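Local atomic coordinates of T-lymphoma invasion and metastasis-inducing protein 1 (Homo sapiens, PDB entry 4K2P), a protein that acts as a guanine nucleotide exchange factor for Rac, its PH-CC-Ex region probably binding phosphoinositides and partner proteins such as Par-3. Residues S163-S168 with A172-Q177; D149-L154 with E186-D191; R219-A224 with H237-A242; K142-K147 with F193-Y198. The protein carries 5 engineered substitutions. All coordinates share one frame; numbering follows the deposited sequence.

Contact 1: residues S163-S168 with A172-Q177. Engineered in segment 172-177: Ala172 (natural residue Lys).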
loop_
_atom_site.group_PDB
_atom_site.type_symbol
_atom_site.label_atom_id
_atom_site.label_comp_id
_atom_site.label_asym_id
_atom_site.label_seq_id
_atom_site.Cartn_x
_atom_site.Cartn_y
_atom_site.Cartn_z
ATOM N N SER A 163 23.003 27.764 -1.238
ATOM C CA SER A 163 24.343 28.337 -1.218
ATOM C C SER A 163 24.359 29.839 -1.509
ATOM O O SER A 163 25.424 30.443 -1.590
ATOM C CB SER A 163 25.243 27.603 -2.220
ATOM O OG SER A 163 24.759 27.745 -3.544
ATOM N N SER A 164 23.181 30.435 -1.662
ATOM C CA SER A 164 23.067 31.879 -1.847
ATOM C C SER A 164 22.637 32.633 -0.590
ATOM O O SER A 164 22.911 33.818 -0.465
ATOM C CB SER A 164 22.079 32.185 -2.965
ATOM O OG SER A 164 22.460 31.532 -4.157
ATOM N N VAL A 165 21.984 31.960 0.350
ATOM C CA VAL A 165 21.592 32.631 1.583
ATOM C C VAL A 165 22.764 32.575 2.557
ATOM O O VAL A 165 23.331 31.511 2.808
ATOM C CB VAL A 165 20.306 32.018 2.216
ATOM C CG1 VAL A 165 19.176 32.003 1.201
ATOM C CG2 VAL A 165 20.542 30.623 2.752
ATOM N N THR A 166 23.151 33.740 3.063
ATOM C CA THR A 166 24.335 33.861 3.910
ATOM C C THR A 166 24.009 33.720 5.393
ATOM O O THR A 166 24.896 33.434 6.197
ATOM C CB THR A 166 25.055 35.207 3.690
ATOM O OG1 THR A 166 24.095 36.254 3.495
ATOM C CG2 THR A 166 25.967 35.119 2.481
ATOM N N ASP A 167 22.749 33.942 5.759
ATOM C CA ASP A 167 22.334 33.812 7.151
ATOM C C ASP A 167 22.181 32.334 7.496
ATOM O O ASP A 167 21.489 31.599 6.795
ATOM C CB ASP A 167 21.022 34.562 7.396
ATOM C CG ASP A 167 20.526 34.420 8.821
ATOM O OD1 ASP A 167 21.317 34.671 9.756
ATOM O OD2 ASP A 167 19.344 34.053 9.007
ATOM N N SER A 168 22.820 31.896 8.576
ATOM C CA SER A 168 22.833 30.473 8.915
ATOM C C SER A 168 21.458 29.959 9.322
ATOM O O SER A 168 21.109 28.813 9.034
ATOM C CB SER A 168 23.835 30.198 10.033
ATOM O OG SER A 168 25.123 30.669 9.677
ATOM N N ALA A 172 19.430 26.994 7.346
ATOM C CA ALA A 172 18.939 25.838 8.071
ATOM C C ALA A 172 17.459 25.643 7.774
ATOM O O ALA A 172 17.001 24.520 7.618
ATOM C CB ALA A 172 19.166 26.007 9.556
ATOM N N THR A 173 16.725 26.747 7.664
ATOM C CA THR A 173 15.294 26.692 7.375
ATOM C C THR A 173 15.058 26.071 6.012
ATOM O O THR A 173 14.149 25.254 5.837
ATOM C CB THR A 173 14.637 28.091 7.396
ATOM O OG1 THR A 173 14.734 28.661 8.706
ATOM C CG2 THR A 173 13.164 28.003 6.999
ATOM N N ILE A 174 15.872 26.468 5.040
ATOM C CA ILE A 174 15.704 25.970 3.688
ATOM C C ILE A 174 16.038 24.487 3.647
ATOM O O ILE A 174 15.428 23.742 2.894
ATOM C CB ILE A 174 16.560 26.735 2.679
ATOM C CG1 ILE A 174 16.070 28.178 2.584
ATOM C CG2 ILE A 174 16.490 26.069 1.300
ATOM C CD1 ILE A 174 16.981 29.084 1.801
ATOM N N LEU A 175 17.001 24.052 4.451
ATOM C CA LEU A 175 17.364 22.642 4.440
ATOM C C LEU A 175 16.204 21.828 5.024
ATOM O O LEU A 175 15.827 20.802 4.466
ATOM C CB LEU A 175 18.659 22.380 5.218
ATOM C CG LEU A 175 19.201 20.951 5.049
ATOM C CD1 LEU A 175 19.649 20.690 3.611
ATOM C CD2 LEU A 175 20.342 20.654 6.012
ATOM N N ASP A 176 15.640 22.292 6.137
ATOM C CA ASP A 176 14.428 21.684 6.699
ATOM C C ASP A 176 13.340 21.547 5.646
ATOM O O ASP A 176 12.687 20.507 5.552
ATOM C CB ASP A 176 13.874 22.513 7.863
ATOM C CG ASP A 176 14.684 22.367 9.137
ATOM O OD1 ASP A 176 15.438 21.381 9.273
ATOM O OD2 ASP A 176 14.569 23.260 10.005
ATOM N N GLN A 177 13.144 22.597 4.856
ATOM C CA GLN A 177 12.086 22.593 3.859
ATOM C C GLN A 177 12.352 21.593 2.756
ATOM O O GLN A 177 11.426 20.945 2.283
ATOM C CB GLN A 177 11.898 23.971 3.252
ATOM C CG GLN A 177 11.117 24.911 4.129
ATOM C CD GLN A 177 11.049 26.293 3.540
ATOM O OE1 GLN A 177 12.069 26.862 3.177
ATOM N NE2 GLN A 177 9.847 26.827 3.409
#

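Contact 2: residues D149-L154 with E186-D191. Engineered in segment 149-154: Leu154 (natural residue Met).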
loop_
_atom_site.group_PDB
_atom_site.type_symbol
_atom_site.label_atom_id
_atom_site.label_comp_id
_atom_site.label_asym_id
_atom_site.label_seq_id
_atom_site.Cartn_x
_atom_site.Cartn_y
_atom_site.Cartn_z
ATOM N N ASP A 149 4.348 18.168 -9.113
ATOM C CA ASP A 149 5.037 19.136 -9.942
ATOM C C ASP A 149 5.460 20.344 -9.103
ATOM O O ASP A 149 6.598 20.808 -9.181
ATOM C CB ASP A 149 4.143 19.576 -11.102
ATOM C CG ASP A 149 4.860 20.505 -12.065
ATOM O OD1 ASP A 149 5.955 20.137 -12.546
ATOM O OD2 ASP A 149 4.331 21.605 -12.335
ATOM N N MET A 150 4.534 20.820 -8.280
ATOM C CA MET A 150 4.751 21.999 -7.453
ATOM C C MET A 150 5.855 21.743 -6.422
ATOM O O MET A 150 6.797 22.526 -6.320
ATOM C CB MET A 150 3.439 22.409 -6.769
ATOM C CG MET A 150 3.554 23.593 -5.818
ATOM S SD MET A 150 4.238 25.064 -6.616
ATOM C CE MET A 150 2.924 25.460 -7.764
ATOM N N ASP A 151 5.770 20.638 -5.685
ATOM C CA ASP A 151 6.756 20.381 -4.636
ATOM C C ASP A 151 8.133 20.044 -5.211
ATOM O O ASP A 151 9.152 20.313 -4.570
ATOM C CB ASP A 151 6.281 19.260 -3.709
ATOM C CG ASP A 151 5.398 19.770 -2.587
ATOM O OD1 ASP A 151 4.828 20.877 -2.734
ATOM O OD2 ASP A 151 5.259 19.058 -1.567
ATOM N N GLU A 152 8.172 19.491 -6.421
ATOM C CA GLU A 152 9.443 19.237 -7.093
ATOM C C GLU A 152 10.123 20.554 -7.453
ATOM O O GLU A 152 11.332 20.698 -7.334
ATOM C CB GLU A 152 9.248 18.400 -8.358
ATOM C CG GLU A 152 9.211 16.908 -8.104
ATOM C CD GLU A 152 8.940 16.107 -9.359
ATOM O OE1 GLU A 152 8.603 16.709 -10.401
ATOM O OE2 GLU A 152 9.040 14.867 -9.295
ATOM N N LYS A 153 9.329 21.503 -7.915
ATOM C CA LYS A 153 9.836 22.792 -8.341
ATOM C C LYS A 153 10.305 23.616 -7.152
ATOM O O LYS A 153 11.323 24.292 -7.225
ATOM C CB LYS A 153 8.764 23.532 -9.128
ATOM C CG LYS A 153 8.621 23.012 -10.546
ATOM C CD LYS A 153 7.437 23.634 -11.258
ATOM C CE LYS A 153 7.373 23.174 -12.701
ATOM N NZ LYS A 153 6.163 23.695 -13.385
ATOM N N LEU A 154 9.556 23.554 -6.058
ATOM C CA LEU A 154 9.899 24.284 -4.850
ATOM C C LEU A 154 11.193 23.723 -4.279
ATOM O O LEU A 154 12.077 24.475 -3.872
ATOM C CB LEU A 154 8.762 24.216 -3.827
ATOM C CG LEU A 154 7.528 25.057 -4.164
ATOM C CD1 LEU A 154 6.307 24.621 -3.345
ATOM C CD2 LEU A 154 7.814 26.541 -3.932
ATOM N N GLU A 186 7.506 11.642 -1.473
ATOM C CA GLU A 186 7.374 10.212 -1.217
ATOM C C GLU A 186 5.919 9.828 -1.027
ATOM O O GLU A 186 5.460 8.818 -1.557
ATOM C CB GLU A 186 8.142 9.790 0.025
ATOM C CG GLU A 186 9.623 9.628 -0.159
ATOM C CD GLU A 186 10.271 9.100 1.106
ATOM O OE1 GLU A 186 9.996 9.661 2.187
ATOM O OE2 GLU A 186 11.018 8.105 1.033
ATOM N N GLN A 187 5.213 10.642 -0.250
ATOM C CA GLN A 187 3.808 10.419 0.062
ATOM C C GLN A 187 2.962 10.544 -1.198
ATOM O O GLN A 187 2.078 9.725 -1.438
ATOM C CB GLN A 187 3.351 11.416 1.128
ATOM C CG GLN A 187 1.858 11.412 1.466
ATOM C CD GLN A 187 1.428 10.185 2.243
ATOM O OE1 GLN A 187 1.716 10.063 3.436
ATOM N NE2 GLN A 187 0.719 9.276 1.578
ATOM N N PHE A 188 3.254 11.555 -2.009
ATOM C CA PHE A 188 2.481 11.832 -3.209
ATOM C C PHE A 188 2.668 10.724 -4.242
ATOM O O PHE A 188 1.711 10.331 -4.908
ATOM C CB PHE A 188 2.877 13.173 -3.840
ATOM C CG PHE A 188 2.446 14.391 -3.060
ATOM C CD1 PHE A 188 1.346 14.363 -2.218
ATOM C CD2 PHE A 188 3.137 15.582 -3.197
ATOM C CE1 PHE A 188 0.959 15.497 -1.516
ATOM C CE2 PHE A 188 2.753 16.712 -2.495
ATOM C CZ PHE A 188 1.658 16.665 -1.659
ATOM N N GLN A 189 3.899 10.238 -4.382
ATOM C CA GLN A 189 4.220 9.223 -5.379
ATOM C C GLN A 189 3.616 7.887 -4.992
ATOM O O GLN A 189 3.247 7.091 -5.849
ATOM C CB GLN A 189 5.727 9.071 -5.552
ATOM C CG GLN A 189 6.407 10.266 -6.192
ATOM C CD GLN A 189 6.119 10.381 -7.669
ATOM O OE1 GLN A 189 5.391 9.576 -8.241
ATOM N NE2 GLN A 189 6.689 11.390 -8.295
ATOM N N MET A 190 3.568 7.638 -3.692
ATOM C CA MET A 190 2.946 6.449 -3.158
ATOM C C MET A 190 1.432 6.505 -3.422
ATOM O O MET A 190 0.837 5.515 -3.838
ATOM C CB MET A 190 3.241 6.328 -1.661
ATOM C CG MET A 190 2.743 5.058 -1.019
ATOM S SD MET A 190 3.478 3.567 -1.716
ATOM C CE MET A 190 5.215 3.822 -1.324
ATOM N N ASP A 191 0.819 7.664 -3.198
ATOM C CA ASP A 191 -0.622 7.817 -3.408
ATOM C C ASP A 191 -0.971 7.683 -4.886
ATOM O O ASP A 191 -1.968 7.069 -5.248
ATOM C CB ASP A 191 -1.112 9.161 -2.868
ATOM C CG ASP A 191 -1.214 9.182 -1.350
ATOM O OD1 ASP A 191 -1.413 8.116 -0.737
ATOM O OD2 ASP A 191 -1.092 10.270 -0.762
HETATM O O HOH W 1 8.684 13.336 -7.127
#

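Contact 3: residues R219-A224 with H237-A242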
loop_
_atom_site.group_PDB
_atom_site.type_symbol
_atom_site.label_atom_id
_atom_site.label_comp_id
_atom_site.label_asym_id
_atom_site.label_seq_id
_atom_site.Cartn_x
_atom_site.Cartn_y
_atom_site.Cartn_z
ATOM N N ARG A 219 16.754 8.578 1.128
ATOM C CA ARG A 219 17.800 7.858 1.840
ATOM C C ARG A 219 17.318 7.347 3.196
ATOM O O ARG A 219 17.533 6.179 3.504
ATOM C CB ARG A 219 19.056 8.721 2.001
ATOM C CG ARG A 219 20.203 7.981 2.672
ATOM C CD ARG A 219 21.431 8.848 2.823
ATOM N NE ARG A 219 22.418 8.228 3.709
ATOM C CZ ARG A 219 23.601 7.757 3.334
ATOM N NH1 ARG A 219 23.967 7.784 2.069
ATOM N NH2 ARG A 219 24.418 7.228 4.232
ATOM N N PRO A 220 16.640 8.191 3.995
ATOM C CA PRO A 220 16.172 7.665 5.285
ATOM C C PRO A 220 15.209 6.491 5.141
ATOM O O PRO A 220 15.236 5.566 5.956
ATOM C CB PRO A 220 15.454 8.859 5.921
ATOM C CG PRO A 220 15.982 10.061 5.235
ATOM C CD PRO A 220 16.443 9.648 3.877
ATOM N N THR A 221 14.383 6.512 4.103
ATOM C CA THR A 221 13.426 5.440 3.888
ATOM C C THR A 221 14.150 4.161 3.444
ATOM O O THR A 221 13.766 3.055 3.830
ATOM C CB THR A 221 12.363 5.853 2.852
ATOM O OG1 THR A 221 11.645 6.994 3.340
ATOM C CG2 THR A 221 11.373 4.727 2.612
ATOM N N LYS A 222 15.205 4.304 2.653
ATOM C CA LYS A 222 15.977 3.140 2.234
ATOM C C LYS A 222 16.680 2.509 3.432
ATOM O O LYS A 222 16.743 1.287 3.545
ATOM C CB LYS A 222 16.989 3.512 1.153
ATOM C CG LYS A 222 16.381 3.616 -0.228
ATOM C CD LYS A 222 17.397 4.120 -1.239
ATOM C CE LYS A 222 16.861 4.011 -2.657
ATOM N NZ LYS A 222 17.616 4.884 -3.590
ATOM N N VAL A 223 17.198 3.347 4.325
ATOM C CA VAL A 223 17.825 2.871 5.551
ATOM C C VAL A 223 16.802 2.059 6.340
ATOM O O VAL A 223 17.115 0.979 6.835
ATOM C CB VAL A 223 18.378 4.046 6.404
ATOM C CG1 VAL A 223 18.779 3.583 7.797
ATOM C CG2 VAL A 223 19.576 4.686 5.711
ATOM N N ALA A 224 15.565 2.549 6.415
ATOM C CA ALA A 224 14.516 1.858 7.174
ATOM C C ALA A 224 14.143 0.520 6.532
ATOM O O ALA A 224 13.911 -0.473 7.225
ATOM C CB ALA A 224 13.297 2.737 7.301
ATOM N N HIS A 237 5.498 1.241 1.121
ATOM C CA HIS A 237 4.155 1.676 1.461
ATOM C C HIS A 237 3.948 1.622 2.958
ATOM O O HIS A 237 3.391 2.542 3.523
ATOM C CB HIS A 237 3.083 0.833 0.775
ATOM C CG HIS A 237 1.696 1.318 1.052
ATOM N ND1 HIS A 237 0.606 0.480 1.142
ATOM C CD2 HIS A 237 1.226 2.566 1.281
ATOM C CE1 HIS A 237 -0.475 1.189 1.406
ATOM N NE2 HIS A 237 -0.124 2.458 1.498
ATOM N N ALA A 238 4.386 0.541 3.601
ATOM C CA ALA A 238 4.176 0.391 5.039
ATOM C C ALA A 238 4.849 1.533 5.805
ATOM O O ALA A 238 4.286 2.069 6.757
ATOM C CB ALA A 238 4.698 -0.955 5.525
ATOM N N LEU A 239 6.053 1.894 5.382
ATOM C CA LEU A 239 6.818 2.943 6.043
ATOM C C LEU A 239 6.138 4.299 5.873
ATOM O O LEU A 239 6.029 5.074 6.817
ATOM C CB LEU A 239 8.243 2.967 5.489
ATOM C CG LEU A 239 9.093 1.770 5.908
ATOM C CD1 LEU A 239 10.306 1.623 5.010
ATOM C CD2 LEU A 239 9.520 1.911 7.361
ATOM N N VAL A 240 5.644 4.566 4.672
ATOM C CA VAL A 240 4.981 5.822 4.393
ATOM C C VAL A 240 3.663 5.927 5.149
ATOM O O VAL A 240 3.356 6.967 5.719
ATOM C CB VAL A 240 4.727 5.998 2.882
ATOM C CG1 VAL A 240 3.781 7.189 2.617
ATOM C CG2 VAL A 240 6.038 6.205 2.158
ATOM N N ALA A 241 2.889 4.847 5.154
ATOM C CA ALA A 241 1.571 4.847 5.777
ATOM C C ALA A 241 1.700 5.000 7.281
ATOM O O ALA A 241 0.840 5.596 7.928
ATOM C CB ALA A 241 0.808 3.572 5.430
ATOM N N ALA A 242 2.785 4.475 7.838
ATOM C CA ALA A 242 2.992 4.534 9.282
ATOM C C ALA A 242 3.201 5.977 9.768
ATOM O O ALA A 242 3.114 6.253 10.965
ATOM C CB ALA A 242 4.175 3.680 9.677
#

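Contact 4: residues K142-K147 with F193-Y198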
loop_
_atom_site.group_PDB
_atom_site.type_symbol
_atom_site.label_atom_id
_atom_site.label_comp_id
_atom_site.label_asym_id
_atom_site.label_seq_id
_atom_site.Cartn_x
_atom_site.Cartn_y
_atom_site.Cartn_z
ATOM N N LYS A 142 -4.808 13.287 -11.339
ATOM C CA LYS A 142 -4.430 14.587 -11.876
ATOM C C LYS A 142 -4.010 15.533 -10.757
ATOM O O LYS A 142 -3.030 16.269 -10.889
ATOM C CB LYS A 142 -5.582 15.200 -12.670
ATOM C CG LYS A 142 -5.836 14.539 -14.020
ATOM C CD LYS A 142 -6.932 15.266 -14.787
ATOM C CE LYS A 142 -7.278 14.565 -16.098
ATOM N NZ LYS A 142 -8.141 13.360 -15.886
ATOM N N LYS A 143 -4.733 15.496 -9.646
ATOM C CA LYS A 143 -4.437 16.382 -8.530
ATOM C C LYS A 143 -3.081 16.074 -7.931
ATOM O O LYS A 143 -2.314 16.986 -7.617
ATOM C CB LYS A 143 -5.516 16.284 -7.453
ATOM C CG LYS A 143 -6.786 17.030 -7.805
ATOM C CD LYS A 143 -7.813 16.909 -6.698
ATOM C CE LYS A 143 -9.159 17.472 -7.120
ATOM N NZ LYS A 143 -10.175 17.317 -6.040
ATOM N N LEU A 144 -2.778 14.788 -7.802
ATOM C CA LEU A 144 -1.508 14.360 -7.243
ATOM C C LEU A 144 -0.342 14.750 -8.134
ATOM O O LEU A 144 0.714 15.102 -7.637
ATOM C CB LEU A 144 -1.504 12.848 -7.013
ATOM C CG LEU A 144 -2.198 12.419 -5.722
ATOM C CD1 LEU A 144 -2.564 10.938 -5.792
ATOM C CD2 LEU A 144 -1.303 12.709 -4.529
ATOM N N GLU A 145 -0.525 14.665 -9.446
ATOM C CA GLU A 145 0.517 15.048 -10.387
ATOM C C GLU A 145 0.780 16.559 -10.318
ATOM O O GLU A 145 1.919 17.006 -10.478
ATOM C CB GLU A 145 0.143 14.632 -11.811
ATOM C CG GLU A 145 0.115 13.117 -12.028
ATOM C CD GLU A 145 -0.253 12.730 -13.455
ATOM O OE1 GLU A 145 -1.205 13.303 -14.010
ATOM O OE2 GLU A 145 0.416 11.846 -14.027
ATOM N N GLN A 146 -0.267 17.341 -10.081
ATOM C CA GLN A 146 -0.105 18.783 -9.919
ATOM C C GLN A 146 0.673 19.084 -8.636
ATOM O O GLN A 146 1.555 19.943 -8.624
ATOM C CB GLN A 146 -1.468 19.490 -9.889
ATOM C CG GLN A 146 -2.146 19.608 -11.248
ATOM C CD GLN A 146 -3.589 20.105 -11.160
ATOM O OE1 GLN A 146 -4.296 19.854 -10.179
ATOM N NE2 GLN A 146 -4.023 20.830 -12.187
ATOM N N LYS A 147 0.366 18.351 -7.569
ATOM C CA LYS A 147 1.029 18.536 -6.286
ATOM C C LYS A 147 2.488 18.118 -6.356
ATOM O O LYS A 147 3.346 18.738 -5.732
ATOM C CB LYS A 147 0.308 17.751 -5.182
ATOM C CG LYS A 147 -0.959 18.443 -4.691
ATOM C CD LYS A 147 -1.633 17.738 -3.522
ATOM C CE LYS A 147 -2.324 16.463 -3.939
ATOM N NZ LYS A 147 -3.180 15.906 -2.844
ATOM N N PHE A 193 0.748 6.007 -7.190
ATOM C CA PHE A 193 0.934 4.606 -7.561
ATOM C C PHE A 193 -0.300 3.817 -7.141
ATOM O O PHE A 193 -0.803 2.975 -7.883
ATOM C CB PHE A 193 2.207 4.059 -6.901
ATOM C CG PHE A 193 2.473 2.598 -7.159
ATOM C CD1 PHE A 193 1.982 1.628 -6.303
ATOM C CD2 PHE A 193 3.259 2.205 -8.223
ATOM C CE1 PHE A 193 2.239 0.293 -6.527
ATOM C CE2 PHE A 193 3.525 0.873 -8.452
ATOM C CZ PHE A 193 3.016 -0.088 -7.601
ATOM N N ARG A 194 -0.795 4.129 -5.951
ATOM C CA ARG A 194 -1.941 3.447 -5.381
ATOM C C ARG A 194 -3.199 3.693 -6.214
ATOM O O ARG A 194 -3.937 2.757 -6.522
ATOM C CB ARG A 194 -2.152 3.897 -3.938
ATOM C CG ARG A 194 -3.298 3.196 -3.240
ATOM C CD ARG A 194 -3.171 3.273 -1.731
ATOM N NE ARG A 194 -3.167 4.649 -1.234
ATOM C CZ ARG A 194 -4.254 5.398 -1.075
ATOM N NH1 ARG A 194 -5.446 4.926 -1.408
ATOM N NH2 ARG A 194 -4.150 6.635 -0.607
ATOM N N PHE A 195 -3.441 4.945 -6.588
ATOM C CA PHE A 195 -4.618 5.262 -7.382
ATOM C C PHE A 195 -4.488 4.647 -8.761
ATOM O O PHE A 195 -5.481 4.240 -9.352
ATOM C CB PHE A 195 -4.843 6.773 -7.476
ATOM C CG PHE A 195 -5.452 7.365 -6.238
ATOM C CD1 PHE A 195 -6.752 7.061 -5.887
ATOM C CD2 PHE A 195 -4.734 8.221 -5.427
ATOM C CE1 PHE A 195 -7.326 7.598 -4.749
ATOM C CE2 PHE A 195 -5.307 8.760 -4.283
ATOM C CZ PHE A 195 -6.602 8.444 -3.948
ATOM N N ARG A 196 -3.264 4.555 -9.268
ATOM C CA ARG A 196 -3.043 3.924 -10.561
ATOM C C ARG A 196 -3.280 2.419 -10.482
ATOM O O ARG A 196 -3.652 1.787 -11.470
ATOM C CB ARG A 196 -1.636 4.216 -11.067
ATOM C CG ARG A 196 -1.509 5.581 -11.700
ATOM C CD ARG A 196 -0.090 5.878 -12.131
ATOM N NE ARG A 196 -0.018 7.168 -12.809
ATOM C CZ ARG A 196 1.067 7.930 -12.880
ATOM N NH1 ARG A 196 2.196 7.551 -12.292
ATOM N NH2 ARG A 196 1.017 9.081 -13.535
ATOM N N CYS A 197 -3.062 1.844 -9.310
ATOM C CA CYS A 197 -3.375 0.442 -9.108
ATOM C C CYS A 197 -4.884 0.245 -9.150
ATOM O O CYS A 197 -5.381 -0.693 -9.780
ATOM C CB CYS A 197 -2.819 -0.061 -7.776
ATOM S SG CYS A 197 -1.059 -0.414 -7.782
ATOM N N TYR A 198 -5.609 1.130 -8.470
ATOM C CA TYR A 198 -7.070 1.046 -8.403
ATOM C C TYR A 198 -7.673 1.199 -9.784
ATOM O O TYR A 198 -8.584 0.470 -10.175
ATOM C CB TYR A 198 -7.642 2.130 -7.492
ATOM C CG TYR A 198 -7.226 2.053 -6.045
ATOM C CD1 TYR A 198 -6.485 0.979 -5.551
ATOM C CD2 TYR A 198 -7.577 3.063 -5.169
ATOM C CE1 TYR A 198 -6.116 0.928 -4.217
ATOM C CE2 TYR A 198 -7.219 3.021 -3.854
ATOM C CZ TYR A 198 -6.482 1.959 -3.377
ATOM O OH TYR A 198 -6.143 1.948 -2.048
#

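Contact 1: residues S163-S168 with A172-Q177
Ser168 O accepts the backbone N-H of Ala172 at 3.0 Å, with an N-H...O angle of 156°. It is an early i-to-i+4 bond of helix 168-203, and the helix start that it belongs to lies at the tip of the antiparallel helical hairpin in the CC-Ex region. Ala172 is an engineered residue, lysine in the natural protein; its CB lies 3.5 Å from the same Ser168 O. Asp167 holds the N-cap position: its OD2 accepts the backbone N of Ala170, which helps to satisfy an N-H that the first turn cannot use internally. Before the cap, the chain runs as a loop alongside the new helix and turns Val165 toward it. The Ile174 side chain reaches out to meet Val165 tip to tip, and the meeting is purely apolar. With CG1 anti to the carbonyl carbon (chi1 -66°) and the chain extended to its end (chi2 170°), Ile174 presents a single methyl, CD1, to both branches of Val165. Leu162, at the other end of the connecting loop, also packs on Ile174. The valine fork is met slightly unevenly, Val165 CG1 lying 3.7 Å and Val165 CG2 4.0 Å from Ile174 CD1.

Contact 2: residues D149-L154 with E186-D191
Helices 133-161 and 168-203 run antiparallel here, with Asp151 and Phe188 the closest pair, 9.7 Å between their CA atoms. That spacing leaves room for one layer of side chains between the two arms of the helical hairpin, the coiled-coil part of the CC-Ex region. In this layer a carboxylate meets an aromatic ring: the two side chains cross at about a right angle, and Asp151 OD2 comes within 3.6 Å of Phe188 CE2, their planes turned 48° apart. Phe188 CG stands anti to its own carbonyl carbon (chi1 -71°), which carries the ring across to the facing helix, where Lys147 and Ile148 also touch it. Asp151 is buried, but its OD2 accepts a hydrogen bond from Asn184 ND2, so the carboxylate has a polar partner on the facing helix as well as the ring. Glu152 and Gln189 face each other beside this pair, their nearest polar ends too far apart for a direct bond; a water joins them, donating to Glu152 OE2 at 2.7 Å and accepting from Gln189 NE2 at 3.0 Å. Each helix also carries its own i-to-i+4 side-chain link. Lys153 NZ makes a salt bridge with Asp149, reaching OD2 on the syn side at 3.0 Å, while Gln187 NE2 donates to Asp191 OD2 at 3.1 Å from above the carboxylate plane.

Contact 3: residues R219-A224 with H237-A242
Leu239 sends CG anti to its carbonyl carbon (chi1 -71°) and CD1 on in an extended course (chi2 162°), bringing its methyl fork against helix 219-228 between Thr221 and Ala224. Ala224 CB faces the fork squarely, 3.9 Å from Leu239 CD2 and the same distance from Leu239 CD1. One turn back, Thr221 and Leu239 slide past each other in opposite directions. There Leu239 CD1 is 4.1 Å from the methyl Thr221 CG2 and also lies against the backbone oxygen, 3.9 Å from Thr221 O. The threonine splits its two branches by kind: at chi1 -61°, CG2 stands anti to the backbone N and serves the leucine, while OG1 beside that N turns to polar company, hydrogen-bonded to Glu186 OE2 of helix 168-203 and to Ser218 OG. Leu239 thus carries the apolar side of the contact, and Met225 and Leu228 of the same facing helix and Val28 of strand 27-30 also touch it. On helix 233-241, His237 ND1 is hydrogen-bonded to Ser92 OG on strand 88-92. Two consecutive short helices packed through a leucine and braced against both the PH-domain strands and helix 168-203 are consistent with the extension (Ex) part of the PH-CC-Ex fold.

Contact 4: residues K142-K147 with F193-Y198
The Arg196 guanidinium takes Glu145 OE2 at its edge, near its plane, and the ring of Phe195, the preceding residue, which lies well away from that guanidinium, is met obliquely by a methyl of Leu144. The Glu145-Arg196 pair is a salt bridge through one atom on each side, OE2 to NH2 at 2.9 Å, with the carboxylate turned 82° against the guanidinium. Both chains are drawn out to span the gap: Arg196 is extended from CG to NE and Glu145 is straight beyond CG (chi2 -180°). Leu144 crosses Phe195 at about a right angle, its CD1 3.5 Å from Phe195 CD2 and 3.8 Å from Phe195 CE2. The ring is further packed by Leu137 and Ile141 of the same helix as Leu144, and by Val124 of helix 106-128. Within 193-198, Arg194 O sits 3.2 Å above one face of the Tyr198 ring, toward its rim. Arg194 NH1 donates to Tyr198 OH, 3.1 Å away and in the guanidinium plane, at an N-H...O angle of 162°. Tyr198 OH also bonds Ser74 O, tying the helix to the PH domain. An apolar pair in the interface with an ion pair flanking it is the classic cross-section of an antiparallel coiled coil.

How the contacts relate
Contacts 1, 2 and 4 climb one antiparallel hairpin of helices 133-161 and 168-203, enclosing one another along the chain: contact 4 outermost in sequence, contact 2 within it, contact 1 at the turn. Centres of contacts 4 and 2 lie 10 Å apart; contacts 1 and 2 are 21 Å apart between centres, and contacts 1 and 4 are 31 Å apart. From contact 4 to contact 2 the touching residues repeat every seven positions, Leu144 to Asp151 and Phe188 to Phe195, the heptad spacing of a coiled coil. Contact 3 follows later in the chain, 16 Å from contact 2 between centres, and Met190 and Gln187 pack on its helix 233-241. The hairpin thus projects from a base where helix 168-203 meets both the extension and the PH domain.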